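Transcriptional regulator, TetR family (Cytophaga hutchinsonii, PDB 3EUP) regulates transcription as a TetR-family protein, probably binding operator DNA through an N-terminal helix-turn-helix as a two-fold symmetric dimer, perhaps in response to a small ligand. Local coordinates at the interface of chains A and B. Numbering follows the deposited sequence. Chains: chain A/B, Transcriptional regulator, TetR family.

The interface of chains A and B. Residues chain A 125, 128-129, 132-133, 163, 166; chain B 175, 178-179, 184.
Helices 122-148 and 158-179 of chain A pack against the end of helix 158-179 and the start of helix 182-197 of chain B, part of a two-fold interface that is probably the TetR-type dimer contact between C-terminal domains.

The polar link lies at one end. A:Arg125 sets CG anti to its backbone N (chi1 -160°) and bends at chi2 and chi3, so that guanidinium NH1 gives a nearly straight 2.8 Å hydrogen bond to the carbonyl O of B:Ala178. This oxygen lies in the guanidinium plane, whereas the donor sits above the carbonyl plane. One residue from its helix end, this carbonyl probably serves no further turn, and the long, probably charged arginine suits it. A:Gly129, lacking a side chain, lets its CA come within 3.3 Å of the same oxygen.

Small and branched groups fill the middle. B:Thr179 OG1 takes the crowded position between backbone N and carbonyl carbon (chi1 63°) and bonds to B:Ile175 O at 2.7 Å, turning methyl CG2 towards chain A. Branched A:Ile132 offers CG2 to that methyl at 4.0 Å and CG1 to the short B:Ala178 CB at 4.1 Å. B:Ile175 reaches with CD1 to A:Ile166 CG2, the side chains crossing at about a right angle.

Aromatic packing closes the other end. B:Tyr184 lays CB over one face of the A:Phe163 ring, towards its rim, in a CH-pi contact. Its own ring rests with one face over both A:Phe163 and A:Leu133, CD1 lying 3.4 Å from A:Phe163 CZ; an alanine here would remove that ring and would probably loosen this end of the interface. A:Leu133 CD2 touches B:Tyr184 CE2 at 3.8 Å and also lies in plane at the edge of the A:Phe163 ring.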
ATOM      1  N   ARG A 125      -1.239 -13.502  -4.285  1.00 23.71           N
ATOM      2  CA  ARG A 125       0.017 -12.787  -4.205  1.00 23.63           C
ATOM      3  C   ARG A 125       0.708 -12.873  -5.554  1.00 23.53           C
ATOM      4  O   ARG A 125       1.233 -11.893  -6.069  1.00 20.99           O
ATOM      5  CB  ARG A 125       0.906 -13.379  -3.107  1.00 24.34           C
ATOM      6  CG  ARG A 125       2.006 -12.462  -2.608  1.00 25.73           C
ATOM      7  CD  ARG A 125       3.173 -12.343  -3.509  1.00 30.17           C
ATOM      8  NE  ARG A 125       3.794 -13.644  -3.766  1.00 30.56           N
ATOM      9  CZ  ARG A 125       4.624 -13.897  -4.771  1.00 32.66           C
ATOM     10  NH1 ARG A 125       4.967 -12.964  -5.653  1.00 33.30           N
ATOM     11  NH2 ARG A 125       5.138 -15.122  -4.884  1.00 36.35           N
ATOM     12  N   ALA A 128      -0.687 -10.533  -7.995  1.00 23.81           N
ATOM     13  CA  ALA A 128      -0.262  -9.137  -7.739  1.00 23.53           C
ATOM     14  C   ALA A 128       1.156  -8.904  -8.231  1.00 23.65           C
ATOM     15  O   ALA A 128       1.455  -7.871  -8.820  1.00 22.85           O
ATOM     16  CB  ALA A 128      -0.409  -8.776  -6.247  1.00 23.10           C
ATOM     17  N   GLY A 129       2.033  -9.881  -7.998  1.00 23.51           N
ATOM     18  CA  GLY A 129       3.400  -9.809  -8.482  1.00 23.99           C
ATOM     19  C   GLY A 129       3.513  -9.736  -9.990  1.00 24.50           C
ATOM     20  O   GLY A 129       4.229  -8.891 -10.545  1.00 23.34           O
ATOM     21  N   ILE A 132       2.440  -6.222 -11.119  1.00 24.60           N
ATOM     22  CA  ILE A 132       3.430  -5.215 -10.864  1.00 25.53           C
ATOM     23  C   ILE A 132       4.517  -5.339 -11.895  1.00 24.58           C
ATOM     24  O   ILE A 132       4.995  -4.346 -12.392  1.00 24.69           O
ATOM     25  CB  ILE A 132       4.065  -5.439  -9.447  1.00 25.80           C
ATOM     26  CG1 ILE A 132       3.197  -4.849  -8.384  1.00 31.27           C
ATOM     27  CG2 ILE A 132       5.528  -4.879  -9.353  1.00 29.18           C
ATOM     28  CD1 ILE A 132       3.519  -3.327  -8.126  1.00 34.49           C
ATOM     29  N   LEU A 133       4.939  -6.569 -12.190  1.00 24.83           N
ATOM     30  CA  LEU A 133       6.013  -6.764 -13.147  1.00 25.26           C
ATOM     31  C   LEU A 133       5.583  -6.428 -14.592  1.00 24.99           C
ATOM     32  O   LEU A 133       6.381  -5.874 -15.346  1.00 24.14           O
ATOM     33  CB  LEU A 133       6.624  -8.167 -13.035  1.00 25.29           C
ATOM     34  CG  LEU A 133       7.353  -8.339 -11.687  1.00 28.21           C
ATOM     35  CD1 LEU A 133       7.849  -9.818 -11.420  1.00 25.70           C
ATOM     36  CD2 LEU A 133       8.494  -7.303 -11.566  1.00 28.41           C
ATOM     37  N   PHE A 163      10.534   1.133 -11.486  1.00 21.79           N
ATOM     38  CA  PHE A 163      10.110   0.692 -10.140  1.00 22.09           C
ATOM     39  C   PHE A 163       9.835   1.883  -9.236  1.00 21.42           C
ATOM     40  O   PHE A 163       8.905   1.839  -8.483  1.00 21.96           O
ATOM     41  CB  PHE A 163      11.086  -0.273  -9.457  1.00 21.16           C
ATOM     42  CG  PHE A 163      10.959  -1.699  -9.922  1.00 22.40           C
ATOM     43  CD1 PHE A 163       9.780  -2.401  -9.741  1.00 22.66           C
ATOM     44  CD2 PHE A 163      12.023  -2.342 -10.528  1.00 21.64           C
ATOM     45  CE1 PHE A 163       9.654  -3.695 -10.175  1.00 24.10           C
ATOM     46  CE2 PHE A 163      11.916  -3.662 -10.971  1.00 21.63           C
ATOM     47  CZ  PHE A 163      10.736  -4.348 -10.785  1.00 20.04           C
ATOM     48  N   ILE A 166       6.326   3.350  -9.923  1.00 19.05           N
ATOM     49  CA  ILE A 166       5.356   2.466  -9.307  1.00 19.23           C
ATOM     50  C   ILE A 166       5.255   2.726  -7.828  1.00 19.05           C
ATOM     51  O   ILE A 166       4.170   2.896  -7.294  1.00 19.29           O
ATOM     52  CB  ILE A 166       5.677   0.992  -9.630  1.00 20.06           C
ATOM     53  CG1 ILE A 166       5.406   0.747 -11.132  1.00 21.42           C
ATOM     54  CG2 ILE A 166       4.844   0.038  -8.715  1.00 17.51           C
ATOM     55  CD1 ILE A 166       5.881  -0.618 -11.705  1.00 21.39           C
TER
ATOM     56  N   ILE B 175       6.121  -3.210  -3.255  1.00 20.53           N
ATOM     57  CA  ILE B 175       6.745  -3.923  -4.368  1.00 20.46           C
ATOM     58  C   ILE B 175       7.385  -5.217  -3.845  1.00 21.49           C
ATOM     59  O   ILE B 175       7.192  -6.299  -4.445  1.00 20.45           O
ATOM     60  CB  ILE B 175       7.748  -3.019  -5.132  1.00 20.06           C
ATOM     61  CG1 ILE B 175       6.976  -1.953  -5.930  1.00 18.01           C
ATOM     62  CG2 ILE B 175       8.722  -3.871  -6.031  1.00 19.00           C
ATOM     63  CD1 ILE B 175       7.833  -0.717  -6.288  1.00 17.36           C
ATOM     64  N   ALA B 178       4.608  -7.784  -2.947  1.00 22.92           N
ATOM     65  CA  ALA B 178       3.893  -8.272  -4.124  1.00 23.98           C
ATOM     66  C   ALA B 178       4.816  -9.246  -4.866  1.00 24.43           C
ATOM     67  O   ALA B 178       4.332 -10.226  -5.391  1.00 24.80           O
ATOM     68  CB  ALA B 178       3.513  -7.155  -5.044  1.00 22.03           C
ATOM     69  N   THR B 179       6.110  -8.960  -4.932  1.00 24.33           N
ATOM     70  CA  THR B 179       7.033  -9.794  -5.753  1.00 25.94           C
ATOM     71  C   THR B 179       7.903 -10.786  -5.002  1.00 28.06           C
ATOM     72  O   THR B 179       8.509 -11.643  -5.642  1.00 28.10           O
ATOM     73  CB  THR B 179       8.001  -8.912  -6.527  1.00 26.18           C
ATOM     74  OG1 THR B 179       8.829  -8.173  -5.594  1.00 24.45           O
ATOM     75  CG2 THR B 179       7.209  -7.963  -7.525  1.00 25.46           C
ATOM     76  N   TYR B 184      13.987  -5.704  -6.441  1.00 23.51           N
ATOM     77  CA  TYR B 184      13.065  -4.750  -7.033  1.00 23.16           C
ATOM     78  C   TYR B 184      12.830  -3.579  -6.125  1.00 21.91           C
ATOM     79  O   TYR B 184      12.949  -2.439  -6.549  1.00 21.54           O
ATOM     80  CB  TYR B 184      11.737  -5.445  -7.358  1.00 23.85           C
ATOM     81  CG  TYR B 184      11.878  -6.597  -8.340  1.00 24.51           C
ATOM     82  CD1 TYR B 184      12.850  -6.594  -9.347  1.00 27.62           C
ATOM     83  CD2 TYR B 184      10.991  -7.639  -8.308  1.00 25.84           C
ATOM     84  CE1 TYR B 184      12.934  -7.634 -10.280  1.00 27.86           C
ATOM     85  CE2 TYR B 184      11.092  -8.703  -9.218  1.00 29.01           C
ATOM     86  CZ  TYR B 184      12.058  -8.678 -10.185  1.00 27.63           C
ATOM     87  OH  TYR B 184      12.125  -9.730 -11.039  1.00 32.65           O
TER